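Long-range contacts in PKS (Streptomyces albus, PDB 4OQJ), which probably condenses acyl and extender units held on acyl carrier proteins, as a ketosynthase of oxazolomycin biosynthesis: residues 464-469 against 515-520; 499-504 against 682-687; 537-542 against 671-676; 470-475 against 508-513; 487-492 against 523-528. One frame throughout, in Å; residues are numbered along the deposited sequence.

Interaction 1 (464-469 against 515-520)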
# COMPACT_ATOMS: atom_id res chain seq x y z
N PRO A 464 6.30 45.82 10.90
CA PRO A 464 5.88 44.98 12.03
C PRO A 464 5.02 43.80 11.56
O PRO A 464 4.51 43.82 10.45
CB PRO A 464 5.07 45.93 12.91
CG PRO A 464 4.56 46.98 11.97
CD PRO A 464 5.63 47.13 10.91
N ARG A 465 4.87 42.81 12.43
CA ARG A 465 4.11 41.60 12.12
C ARG A 465 3.33 41.17 13.33
O ARG A 465 3.73 41.42 14.47
CB ARG A 465 5.03 40.46 11.67
CG ARG A 465 5.70 40.68 10.33
CD ARG A 465 4.71 40.57 9.19
NE ARG A 465 5.31 40.90 7.90
CZ ARG A 465 4.77 40.58 6.72
NH1 ARG A 465 3.62 39.93 6.67
NH2 ARG A 465 5.39 40.91 5.60
N LEU A 466 2.20 40.53 13.08
CA LEU A 466 1.39 39.95 14.13
C LEU A 466 1.70 38.47 14.25
O LEU A 466 1.48 37.72 13.31
CB LEU A 466 -0.11 40.14 13.81
CG LEU A 466 -1.08 39.54 14.83
CD1 LEU A 466 -0.93 40.25 16.18
CD2 LEU A 466 -2.50 39.63 14.33
N LEU A 467 2.21 38.06 15.41
CA LEU A 467 2.46 36.66 15.72
C LEU A 467 1.28 36.08 16.50
O LEU A 467 0.88 36.65 17.51
CB LEU A 467 3.74 36.51 16.52
CG LEU A 467 4.99 37.15 15.92
CD1 LEU A 467 6.20 36.83 16.79
CD2 LEU A 467 5.21 36.69 14.49
N VAL A 468 0.72 34.96 16.03
CA VAL A 468 -0.41 34.35 16.73
C VAL A 468 -0.06 32.93 17.18
O VAL A 468 0.63 32.18 16.48
CB VAL A 468 -1.68 34.38 15.85
CG1 VAL A 468 -2.10 35.82 15.56
CG2 VAL A 468 -1.48 33.59 14.56
N LEU A 469 -0.49 32.60 18.39
CA LEU A 469 -0.27 31.28 18.98
C LEU A 469 -1.59 30.79 19.53
O LEU A 469 -2.38 31.59 20.05
CB LEU A 469 0.77 31.32 20.10
CG LEU A 469 2.26 31.36 19.76
CD1 LEU A 469 2.65 32.68 19.12
CD2 LEU A 469 3.07 31.16 21.03
N ALA A 515 -1.38 36.63 21.17
CA ALA A 515 -0.86 37.36 20.02
C ALA A 515 0.01 38.54 20.45
O ALA A 515 -0.12 39.08 21.54
CB ALA A 515 -1.99 37.84 19.12
N LEU A 516 0.89 38.92 19.54
CA LEU A 516 1.89 39.94 19.81
C LEU A 516 2.24 40.64 18.52
O LEU A 516 2.53 39.98 17.53
CB LEU A 516 3.14 39.32 20.42
CG LEU A 516 4.37 40.23 20.45
CD1 LEU A 516 4.15 41.31 21.49
CD2 LEU A 516 5.64 39.45 20.72
N VAL A 517 2.25 41.96 18.53
CA VAL A 517 2.77 42.72 17.40
C VAL A 517 4.26 42.97 17.65
O VAL A 517 4.63 43.56 18.66
CB VAL A 517 2.04 44.08 17.22
CG1 VAL A 517 2.62 44.84 16.04
CG2 VAL A 517 0.54 43.88 17.06
N ALA A 518 5.11 42.56 16.72
CA ALA A 518 6.54 42.67 16.93
C ALA A 518 7.19 43.34 15.75
O ALA A 518 6.69 43.29 14.63
CB ALA A 518 7.15 41.28 17.16
N THR A 519 8.33 43.98 16.02
CA THR A 519 9.06 44.72 15.01
C THR A 519 10.21 43.90 14.43
O THR A 519 10.75 44.22 13.38
CB THR A 519 9.59 46.01 15.61
OG1 THR A 519 10.37 45.69 16.77
CG2 THR A 519 8.43 46.89 16.04
N GLY A 520 10.58 42.82 15.12
CA GLY A 520 11.59 41.91 14.62
C GLY A 520 11.73 40.69 15.50
O GLY A 520 11.04 40.56 16.51
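Leu466 lies across from Val517 in the pairing of strand 465-471 with strand 512-518, two neighbours in the three-stranded antiparallel sheet of an alpha/beta domain that probably corresponds to the linker following the ketosynthase in modular polyketide synthases. The short strands run at 158° to one another, with their axes 4.7 Å apart. One face of the sheet carries Leu466, Val468, Ala515 and Val517. On it Leu466 CG is anti to its backbone N (chi1 178°); from there CD1 reaches over the partner strand, between two side chains: it meets Val517 CG2 at 4.0 Å and Ala515 CB at 3.9 Å. Ala515 CB is also touched by Val468 CG1, while the other branch of Val517, CG1, turns to the ring of Pro464, coming to 4.1 Å of its CB. Helix 660-673 covers this face, with Ile668, Trp672, Thr673 and Leu665 against it. On the reverse face sit Arg465, Leu467, Leu516 and Ala518, under helices 496-505 and 521-530. Here the side chains hardly meet across the strands: Leu467 rests its CB over Leu516 O, and Arg465 leads away from strand 512-518 to a salt bridge with Glu687. Two hydrogen-bonded pairs, Arg465 with Ala518 and Leu467 with Leu516, hold the backbones together through four N-H...O bonds; Leu467 N to Leu516 O, 2.9 Å long, is nearly straight at 169°. Carbonyls are touched a second time by CA-H groups of the facing strand, most closely where Ala515 CA stands 3.1 Å from Leu467 O.

Interaction 2 (499-504 against 682-687)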
# COMPACT_ATOMS: atom_id res chain seq x y z
N VAL A 499 7.97 33.70 9.98
CA VAL A 499 7.52 33.24 11.28
C VAL A 499 6.02 33.54 11.44
O VAL A 499 5.25 32.67 11.85
CB VAL A 499 8.32 33.88 12.42
CG1 VAL A 499 7.70 33.58 13.77
CG2 VAL A 499 9.76 33.39 12.40
N ALA A 500 5.63 34.77 11.08
CA ALA A 500 4.23 35.19 11.21
C ALA A 500 3.34 34.38 10.31
O ALA A 500 2.27 33.94 10.73
CB ALA A 500 4.08 36.68 10.89
N GLN A 501 3.76 34.18 9.07
CA GLN A 501 2.97 33.44 8.09
C GLN A 501 2.80 31.98 8.51
O GLN A 501 1.70 31.43 8.46
CB GLN A 501 3.63 33.50 6.71
CG GLN A 501 3.59 34.89 6.05
CD GLN A 501 4.55 35.00 4.87
OE1 GLN A 501 5.51 34.24 4.75
NE2 GLN A 501 4.28 35.96 3.98
N THR A 502 3.90 31.36 8.91
CA THR A 502 3.87 29.96 9.29
C THR A 502 2.92 29.76 10.47
O THR A 502 2.12 28.84 10.49
CB THR A 502 5.26 29.46 9.65
OG1 THR A 502 6.12 29.63 8.51
CG2 THR A 502 5.23 27.98 10.06
N LEU A 503 3.00 30.66 11.44
CA LEU A 503 2.18 30.56 12.63
C LEU A 503 0.69 30.74 12.32
O LEU A 503 -0.15 30.09 12.93
CB LEU A 503 2.63 31.58 13.66
CG LEU A 503 3.95 31.32 14.39
CD1 LEU A 503 4.32 32.55 15.21
CD2 LEU A 503 3.86 30.10 15.30
N ALA A 504 0.38 31.65 11.39
CA ALA A 504 -0.99 32.00 11.05
C ALA A 504 -1.64 30.95 10.16
O ALA A 504 -2.83 30.67 10.30
CB ALA A 504 -1.04 33.37 10.35
N VAL A 682 -6.55 35.00 3.12
CA VAL A 682 -6.83 36.30 2.51
C VAL A 682 -5.89 37.36 3.09
O VAL A 682 -5.39 38.23 2.38
CB VAL A 682 -8.29 36.74 2.72
CG1 VAL A 682 -8.53 38.12 2.10
CG2 VAL A 682 -9.24 35.72 2.09
N PHE A 683 -5.66 37.30 4.39
CA PHE A 683 -4.81 38.28 5.05
C PHE A 683 -3.40 38.34 4.43
O PHE A 683 -2.83 39.42 4.30
CB PHE A 683 -4.70 37.96 6.53
CG PHE A 683 -3.96 38.99 7.31
CD1 PHE A 683 -4.54 40.22 7.58
CD2 PHE A 683 -2.68 38.74 7.77
CE1 PHE A 683 -3.86 41.18 8.30
CE2 PHE A 683 -1.99 39.70 8.49
CZ PHE A 683 -2.58 40.92 8.76
N HIS A 684 -2.86 37.17 4.08
CA HIS A 684 -1.49 37.08 3.54
C HIS A 684 -1.42 37.03 2.00
O HIS A 684 -0.33 36.89 1.44
CB HIS A 684 -0.79 35.85 4.13
CG HIS A 684 -0.42 36.01 5.57
ND1 HIS A 684 0.61 36.84 5.99
CD2 HIS A 684 -0.96 35.48 6.70
CE1 HIS A 684 0.69 36.80 7.31
NE2 HIS A 684 -0.25 35.99 7.76
N GLN A 685 -2.57 37.14 1.34
CA GLN A 685 -2.68 37.17 -0.13
C GLN A 685 -1.58 37.93 -0.88
O GLN A 685 -0.89 37.37 -1.73
CB GLN A 685 -4.00 37.82 -0.54
CG GLN A 685 -5.05 36.88 -1.04
CD GLN A 685 -6.38 37.59 -1.24
OE1 GLN A 685 -6.45 38.83 -1.22
NE2 GLN A 685 -7.44 36.81 -1.44
N GLY A 686 -1.46 39.22 -0.58
CA GLY A 686 -0.66 40.12 -1.39
C GLY A 686 0.85 39.92 -1.33
O GLY A 686 1.60 40.74 -1.88
N GLU A 687 1.29 38.86 -0.67
CA GLU A 687 2.72 38.63 -0.48
C GLU A 687 3.08 37.16 -0.69
O GLU A 687 2.23 36.28 -0.57
CB GLU A 687 3.15 39.08 0.93
CG GLU A 687 2.26 38.57 2.07
CD GLU A 687 2.69 39.13 3.42
OE1 GLU A 687 3.72 39.84 3.48
OE2 GLU A 687 2.00 38.86 4.42
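Gln501 and His684 meet where helix 496-505 passes the end of helix 680-684. The aliphatic part of Gln501 does the touching: CG comes to 3.6 Å of His684 ND1, and its CA lies over one face of the imidazole, displaced toward the rim. This CG is anti to the carbonyl carbon, beside the backbone N, with the chain extended beyond. Ala504 CB reaches the ring from another direction, at the edge and near its plane, 3.8 Å from NE2. The amide of Gln501 stands almost upright on the imidazole, the two planes 81° apart, and its NE2 extends tip to tip toward Glu687, 3.6 Å from CD, a contact without a hydrogen bond. That amide is fixed elsewhere: OE1 accepts from Arg690 N, and NE2 donates to Pro688 O.

A second layer sets the histidine. Phe683 CD2 covers the face opposite Gln501, 3.7 Å above the plane, which leaves the imidazole sandwiched. Rotation of the ring is pinned by ND1, which donates to Glu687 OE2 over 2.9 Å at 163°; the acceptor lies close to the ring plane, whereas the donor meets OE2 on its anti side, 23° out of the carboxylate plane. Glu687 in turn has OE1 in a salt bridge with Arg465, which would help to keep the carboxylate charged.

His684 and Glu687 are the ends of a type I turn, whose closing bond from Glu687 N to His684 O is weak. The whole is a His-carboxylate hydrogen bond spanning a turn, placed where the chain starts back over the domain, probably like the post-acyltransferase linker of modular synthases.

Interaction 3 (537-542 against 671-676)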
# COMPACT_ATOMS: atom_id res chain seq x y z
N MSE A 537 -1.02 39.83 24.12
CA MSE A 537 -2.45 39.71 24.31
C MSE A 537 -2.80 38.25 24.46
O MSE A 537 -2.36 37.43 23.67
CB MSE A 537 -3.20 40.31 23.11
CG MSE A 537 -2.80 41.76 22.80
SE MSE A 537 -3.51 42.44 21.11
CE MSE A 537 -2.11 41.85 19.92
N THR A 538 -3.58 37.94 25.49
CA THR A 538 -4.01 36.56 25.74
C THR A 538 -5.50 36.53 26.01
O THR A 538 -6.01 37.35 26.76
CB THR A 538 -3.28 35.95 26.95
OG1 THR A 538 -1.87 36.12 26.81
CG2 THR A 538 -3.60 34.47 27.07
N ALA A 539 -6.19 35.56 25.43
CA ALA A 539 -7.61 35.39 25.66
C ALA A 539 -7.99 33.96 25.38
O ALA A 539 -7.27 33.23 24.68
CB ALA A 539 -8.41 36.35 24.80
N GLY A 540 -9.13 33.55 25.93
CA GLY A 540 -9.60 32.18 25.76
C GLY A 540 -11.08 32.11 25.51
O GLY A 540 -11.74 33.14 25.35
N PRO A 541 -11.63 30.90 25.49
CA PRO A 541 -13.06 30.68 25.20
C PRO A 541 -13.99 31.33 26.22
O PRO A 541 -15.17 31.55 25.94
CB PRO A 541 -13.19 29.15 25.25
CG PRO A 541 -12.07 28.70 26.13
CD PRO A 541 -10.95 29.64 25.85
N ALA A 542 -13.45 31.66 27.39
CA ALA A 542 -14.25 32.27 28.44
C ALA A 542 -14.53 33.74 28.14
O ALA A 542 -15.62 34.24 28.41
CB ALA A 542 -13.54 32.14 29.78
N LEU A 671 -8.97 41.20 18.46
CA LEU A 671 -10.20 40.53 18.04
C LEU A 671 -9.98 39.02 17.93
O LEU A 671 -10.79 38.22 18.42
CB LEU A 671 -10.68 41.10 16.70
CG LEU A 671 -11.10 42.57 16.70
CD1 LEU A 671 -11.35 43.07 15.29
CD2 LEU A 671 -12.33 42.78 17.56
N TRP A 672 -8.89 38.63 17.28
CA TRP A 672 -8.66 37.22 16.99
C TRP A 672 -8.46 36.45 18.30
O TRP A 672 -9.04 35.39 18.45
CB TRP A 672 -7.45 37.03 16.06
CG TRP A 672 -7.13 35.57 15.81
CD1 TRP A 672 -7.71 34.74 14.89
CD2 TRP A 672 -6.16 34.78 16.51
NE1 TRP A 672 -7.15 33.49 14.97
CE2 TRP A 672 -6.19 33.49 15.96
CE3 TRP A 672 -5.25 35.05 17.54
CZ2 TRP A 672 -5.37 32.46 16.41
CZ3 TRP A 672 -4.43 34.01 17.99
CH2 TRP A 672 -4.50 32.74 17.42
N THR A 673 -7.68 36.98 19.24
CA THR A 673 -7.45 36.26 20.50
C THR A 673 -8.77 36.09 21.24
O THR A 673 -8.97 35.11 21.96
CB THR A 673 -6.44 36.95 21.44
OG1 THR A 673 -6.87 38.28 21.75
CG2 THR A 673 -5.03 36.98 20.82
N ALA A 674 -9.69 37.02 21.04
CA ALA A 674 -10.97 37.00 21.73
C ALA A 674 -12.00 36.15 20.99
O ALA A 674 -13.17 36.08 21.40
CB ALA A 674 -11.49 38.43 21.90
N GLY A 675 -11.59 35.52 19.90
CA GLY A 675 -12.43 34.56 19.20
C GLY A 675 -13.02 35.01 17.87
O GLY A 675 -13.79 34.29 17.25
N ASP A 676 -12.66 36.21 17.42
CA ASP A 676 -13.15 36.68 16.14
C ASP A 676 -12.58 35.80 15.03
O ASP A 676 -11.55 35.16 15.19
CB ASP A 676 -12.76 38.14 15.91
CG ASP A 676 -13.51 38.79 14.75
OD1 ASP A 676 -14.54 38.23 14.32
OD2 ASP A 676 -13.08 39.87 14.29
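Ala539 and Thr673 lie with their CA atoms 5.2 Å apart, where the end of strand 536-539 passes the C-terminal turn of helix 660-673. No hydrogen bond joins the two segments, and the contact is made by a methyl against a helix carbonyl and a threonine side chain. Ala539 CB points at the helix and sits only 3.1 Å from Thr673 O, a tight fit that brings the rest of that peptide group close as well. The same methyl touches the side of the threonine, with CB and OG1 of Thr673 both 3.9 Å from Ala539 CB.

Thr673 sends its two branches to different residues of the strand. CG2, anti to the carbonyl carbon, is directed at the backbone of Met537 and meets its O at 3.9 Å. OG1 lies between the backbone N and the carbonyl carbon (chi1 58°), and from there it is hydrogen-bonded back into its own helix, to the carbonyls of Gly669 and Arg670; the hydroxyl can therefore face Ala539 CB without wanting a polar partner from the strand. Met537, a selenomethionine in this crystal, also turns its CB toward Thr673. Strand 536-539 is joined by backbone bonds to strand 512-518, and Ala515 of that strand touches both Met537 and Thr673.

Directly beyond the contact the helix stops. Gly675 has a positive phi of 107°, its N bonds to Trp672 O, and Asp676 N reaches Leu671 O at 2.9 Å. These two bonds define a Schellman motif, here ending a helix that lies against the outermost strand of an antiparallel sheet.

Interaction 4 (470-475 against 508-513)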
# COMPACT_ATOMS: atom_id res chain seq x y z
N SER A 470 -1.85 29.49 19.42
CA SER A 470 -3.04 28.92 20.06
C SER A 470 -2.78 27.48 20.47
O SER A 470 -2.00 26.76 19.84
CB SER A 470 -4.27 29.02 19.14
OG SER A 470 -4.17 28.22 17.98
N ALA A 471 -3.42 27.09 21.56
CA ALA A 471 -3.28 25.76 22.12
C ALA A 471 -4.60 25.34 22.73
O ALA A 471 -5.52 26.15 22.87
CB ALA A 471 -2.16 25.72 23.14
N ASN A 472 -4.70 24.07 23.10
CA ASN A 472 -5.95 23.51 23.59
C ASN A 472 -6.08 23.63 25.11
O ASN A 472 -7.13 23.30 25.66
CB ASN A 472 -6.07 22.04 23.18
CG ASN A 472 -7.50 21.56 23.19
OD1 ASN A 472 -8.40 22.24 22.69
ND2 ASN A 472 -7.73 20.41 23.78
N THR A 473 -5.02 24.10 25.77
CA THR A 473 -5.02 24.38 27.20
C THR A 473 -4.11 25.57 27.49
O THR A 473 -3.19 25.86 26.73
CB THR A 473 -4.51 23.18 28.06
OG1 THR A 473 -3.09 23.08 27.93
CG2 THR A 473 -5.18 21.86 27.65
N PRO A 474 -4.36 26.27 28.62
CA PRO A 474 -3.47 27.37 29.02
C PRO A 474 -2.03 26.94 29.20
O PRO A 474 -1.08 27.64 28.80
CB PRO A 474 -4.08 27.82 30.36
CG PRO A 474 -5.50 27.48 30.25
CD PRO A 474 -5.56 26.20 29.45
N ALA A 475 -1.86 25.77 29.81
CA ALA A 475 -0.53 25.25 30.07
C ALA A 475 0.21 25.04 28.75
O ALA A 475 1.39 25.40 28.61
CB ALA A 475 -0.61 23.96 30.86
N ARG A 508 -2.80 24.59 13.90
CA ARG A 508 -4.21 24.36 14.16
C ARG A 508 -4.81 25.55 14.94
O ARG A 508 -4.17 26.08 15.84
CB ARG A 508 -4.42 23.07 14.95
CG ARG A 508 -5.89 22.74 15.14
CD ARG A 508 -6.08 21.37 15.73
NE ARG A 508 -5.91 20.31 14.74
CZ ARG A 508 -6.31 19.06 14.92
NH1 ARG A 508 -6.89 18.70 16.06
NH2 ARG A 508 -6.14 18.16 13.97
N VAL A 509 -6.02 25.95 14.58
CA VAL A 509 -6.71 27.07 15.25
C VAL A 509 -7.38 26.55 16.50
O VAL A 509 -8.35 25.79 16.40
CB VAL A 509 -7.78 27.72 14.33
CG1 VAL A 509 -8.49 28.86 15.05
CG2 VAL A 509 -7.15 28.19 13.06
N LEU A 510 -6.88 26.93 17.66
CA LEU A 510 -7.34 26.35 18.92
C LEU A 510 -7.83 27.44 19.87
O LEU A 510 -7.63 28.62 19.60
CB LEU A 510 -6.21 25.51 19.53
CG LEU A 510 -5.84 24.25 18.73
CD1 LEU A 510 -4.52 23.66 19.20
CD2 LEU A 510 -6.93 23.21 18.85
N PRO A 511 -8.50 27.05 20.98
CA PRO A 511 -9.29 28.02 21.77
C PRO A 511 -8.53 28.97 22.69
O PRO A 511 -8.99 30.10 22.90
CB PRO A 511 -10.19 27.12 22.63
CG PRO A 511 -10.17 25.79 21.97
CD PRO A 511 -8.82 25.66 21.35
N TYR A 512 -7.43 28.53 23.29
CA TYR A 512 -6.63 29.42 24.14
C TYR A 512 -5.62 30.12 23.26
O TYR A 512 -4.74 29.48 22.67
CB TYR A 512 -5.98 28.64 25.27
CG TYR A 512 -7.04 28.05 26.17
CD1 TYR A 512 -7.58 26.80 25.89
CD2 TYR A 512 -7.54 28.76 27.25
CE1 TYR A 512 -8.56 26.26 26.69
CE2 TYR A 512 -8.53 28.24 28.05
CZ TYR A 512 -9.04 27.00 27.77
OH TYR A 512 -10.02 26.46 28.56
N ARG A 513 -5.74 31.44 23.16
CA ARG A 513 -5.02 32.19 22.14
C ARG A 513 -4.13 33.29 22.70
O ARG A 513 -4.38 33.84 23.79
CB ARG A 513 -6.02 32.79 21.16
CG ARG A 513 -6.89 31.75 20.50
CD ARG A 513 -7.76 32.33 19.39
NE ARG A 513 -8.59 31.30 18.77
CZ ARG A 513 -9.49 31.52 17.81
NH1 ARG A 513 -9.70 32.75 17.36
NH2 ARG A 513 -10.18 30.52 17.30
O HOH W 1 -1.87 25.68 17.27
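Ser470 OG and Leu510 N make the side-chain hydrogen bond of this contact, 3.0 Å long, with the serine oxygen as acceptor. OG is held between its backbone N and carbonyl carbon (chi1 67°), facing the bend at 508-511. Backbone bonds add the last hydrogen-bonded antiparallel pair: Ala471 N donates to Tyr512 O at 2.9 Å, and Tyr512 N returns a bond to Ala471 O. One water donates to both Ser470 O and Arg508 O, tying the strand to the bend.

The aromatic contact is CH-pi. Pro474 lays CD over the centre of the Tyr512 ring, 3.8 Å from the centroid and 6° off its normal, while Ala471 O lies at the ring edge. In van der Waals contacts, Leu510 CB lies 3.5 Å from Ala471 O and its CD1 against the Ala471 backbone; the side chains of Asn472 and Pro511 cross obliquely, with Asn472 OD1 3.7 Å from Pro511 CD.

Arg513 NE donates to Leu510 O, NH1 is bonded to Trp672 O of helix 660-673, and the guanidinium makes a cation-pi contact with that tryptophan. Thr473 OG1 caps Ala476 N at the start of helix 474-490, where the chain leaves strand 465-471 beside the start of strand 512-518.

Interaction 5 (487-492 against 523-528)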
# COMPACT_ATOMS: atom_id res chain seq x y z
N ALA A 487 13.08 29.50 20.41
CA ALA A 487 13.50 29.28 19.03
C ALA A 487 13.88 30.61 18.37
O ALA A 487 14.77 30.68 17.51
CB ALA A 487 12.38 28.58 18.24
N LEU A 488 13.18 31.67 18.75
CA LEU A 488 13.43 32.96 18.13
C LEU A 488 14.79 33.53 18.59
O LEU A 488 15.55 34.06 17.78
CB LEU A 488 12.28 33.93 18.43
CG LEU A 488 10.98 33.68 17.65
CD1 LEU A 488 9.92 34.70 18.04
CD2 LEU A 488 11.17 33.67 16.13
N ARG A 489 15.11 33.38 19.88
CA ARG A 489 16.44 33.76 20.38
C ARG A 489 17.58 33.05 19.66
O ARG A 489 18.62 33.64 19.39
CB ARG A 489 16.57 33.44 21.87
CG ARG A 489 15.81 34.35 22.79
CD ARG A 489 15.41 33.62 24.05
NE ARG A 489 16.42 32.67 24.50
CZ ARG A 489 16.20 31.71 25.40
NH1 ARG A 489 17.19 30.89 25.74
NH2 ARG A 489 15.00 31.57 25.94
N LYS A 490 17.37 31.77 19.35
CA LYS A 490 18.44 30.90 18.87
C LYS A 490 18.67 30.94 17.36
O LYS A 490 19.61 30.32 16.87
CB LYS A 490 18.16 29.46 19.29
CG LYS A 490 18.29 29.21 20.78
CD LYS A 490 17.83 27.81 21.16
CE LYS A 490 18.59 26.73 20.39
NZ LYS A 490 18.14 25.35 20.75
N ASP A 491 17.81 31.64 16.63
CA ASP A 491 18.08 31.91 15.22
C ASP A 491 17.63 33.33 14.86
O ASP A 491 16.44 33.59 14.68
CB ASP A 491 17.40 30.88 14.32
CG ASP A 491 17.76 31.05 12.85
OD1 ASP A 491 18.64 31.90 12.54
OD2 ASP A 491 17.19 30.33 12.01
N ARG A 492 18.60 34.24 14.76
CA ARG A 492 18.31 35.64 14.44
C ARG A 492 18.06 35.82 12.94
O ARG A 492 17.40 36.77 12.52
CB ARG A 492 19.47 36.53 14.89
N ASP A 523 13.11 41.38 19.17
CA ASP A 523 11.98 42.03 19.85
C ASP A 523 10.92 41.02 20.28
O ASP A 523 10.45 41.02 21.42
CB ASP A 523 11.35 43.08 18.93
CG ASP A 523 10.13 43.74 19.55
OD1 ASP A 523 10.26 44.35 20.63
OD2 ASP A 523 9.03 43.62 18.95
N ALA A 524 10.53 40.17 19.34
CA ALA A 524 9.52 39.16 19.59
C ALA A 524 9.97 38.23 20.69
O ALA A 524 9.21 37.92 21.62
CB ALA A 524 9.22 38.38 18.32
N ALA A 525 11.23 37.80 20.61
CA ALA A 525 11.73 36.80 21.54
C ALA A 525 11.59 37.30 22.97
O ALA A 525 11.14 36.59 23.87
CB ALA A 525 13.17 36.46 21.23
N LEU A 526 11.94 38.57 23.15
CA LEU A 526 11.94 39.14 24.48
C LEU A 526 10.52 39.35 24.99
O LEU A 526 10.19 38.91 26.09
CB LEU A 526 12.71 40.46 24.46
CG LEU A 526 12.79 41.17 25.81
CD1 LEU A 526 13.51 40.32 26.84
CD2 LEU A 526 13.49 42.49 25.62
N ALA A 527 9.69 39.99 24.17
CA ALA A 527 8.30 40.23 24.51
C ALA A 527 7.58 38.94 24.90
O ALA A 527 6.88 38.91 25.91
CB ALA A 527 7.59 40.90 23.35
N LEU A 528 7.79 37.88 24.12
CA LEU A 528 7.16 36.59 24.39
C LEU A 528 7.65 35.98 25.70
O LEU A 528 6.87 35.38 26.45
CB LEU A 528 7.41 35.62 23.23
CG LEU A 528 6.73 36.01 21.91
CD1 LEU A 528 7.20 35.13 20.76
CD2 LEU A 528 5.22 35.92 22.06
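Leu528 N donates to Ala524 O at 2.9 Å, a helix bond between residues one turn apart, whose side chains both face Leu488. This is helix-to-helix packing on one face of the three-stranded sheet of the alpha/beta domain: the C-terminal turns of helix 474-490 lie against helix 521-530, and nothing polar passes between the two segments. Leu488 is the central side chain. Its CG is anti to the carbonyl carbon (chi1 -75°), and the CD1 branch comes in over the alanine turn, meeting Ala524 CB at 3.8 Å and, on the next turn, Leu528 CD1 at 3.9 Å. The two leucines cross at a slant. Closer to the backbone, Leu488 CB touches Ala525 CB, and because Ala525 ends at its methyl, the CA atoms of Leu488 and Ala525 approach to 5.4 Å. Leu528 is further enclosed by Thr481, Leu484 and Ala485 of helix 474-490, and Leu488 by Leu494, so this apolar core continues beyond the two segments. Arg489, at the exposed side, touches with its aliphatic chain. Its CG is the atom that makes the contact, 3.7 Å from Ala525 CB.

In the fold
Interactions 1 and 4 are two lengths of one strand pair, and interaction 4 lies nested in the loop that interaction 1 closes. Interaction 3 brings in the third strand: Ala515 N lies 2.8 Å from Met537 O, and Arg513 N the same distance from Ala539 O, both probable hydrogen bonds. Helix 496-505 of interaction 2 and helix 521-530 of interaction 5 lie on the face of the sheet away from helix 660-673; Arg465 NH2 reaches Glu687 OE1 at 2.9 Å, joining 1 and 2, while Leu467 CD1 lies 3.7 Å from Ala524 CB, joining 1 and 5. A potassium ion lies about 10 Å from the Arg508 side chain of interaction 4, too far for contact.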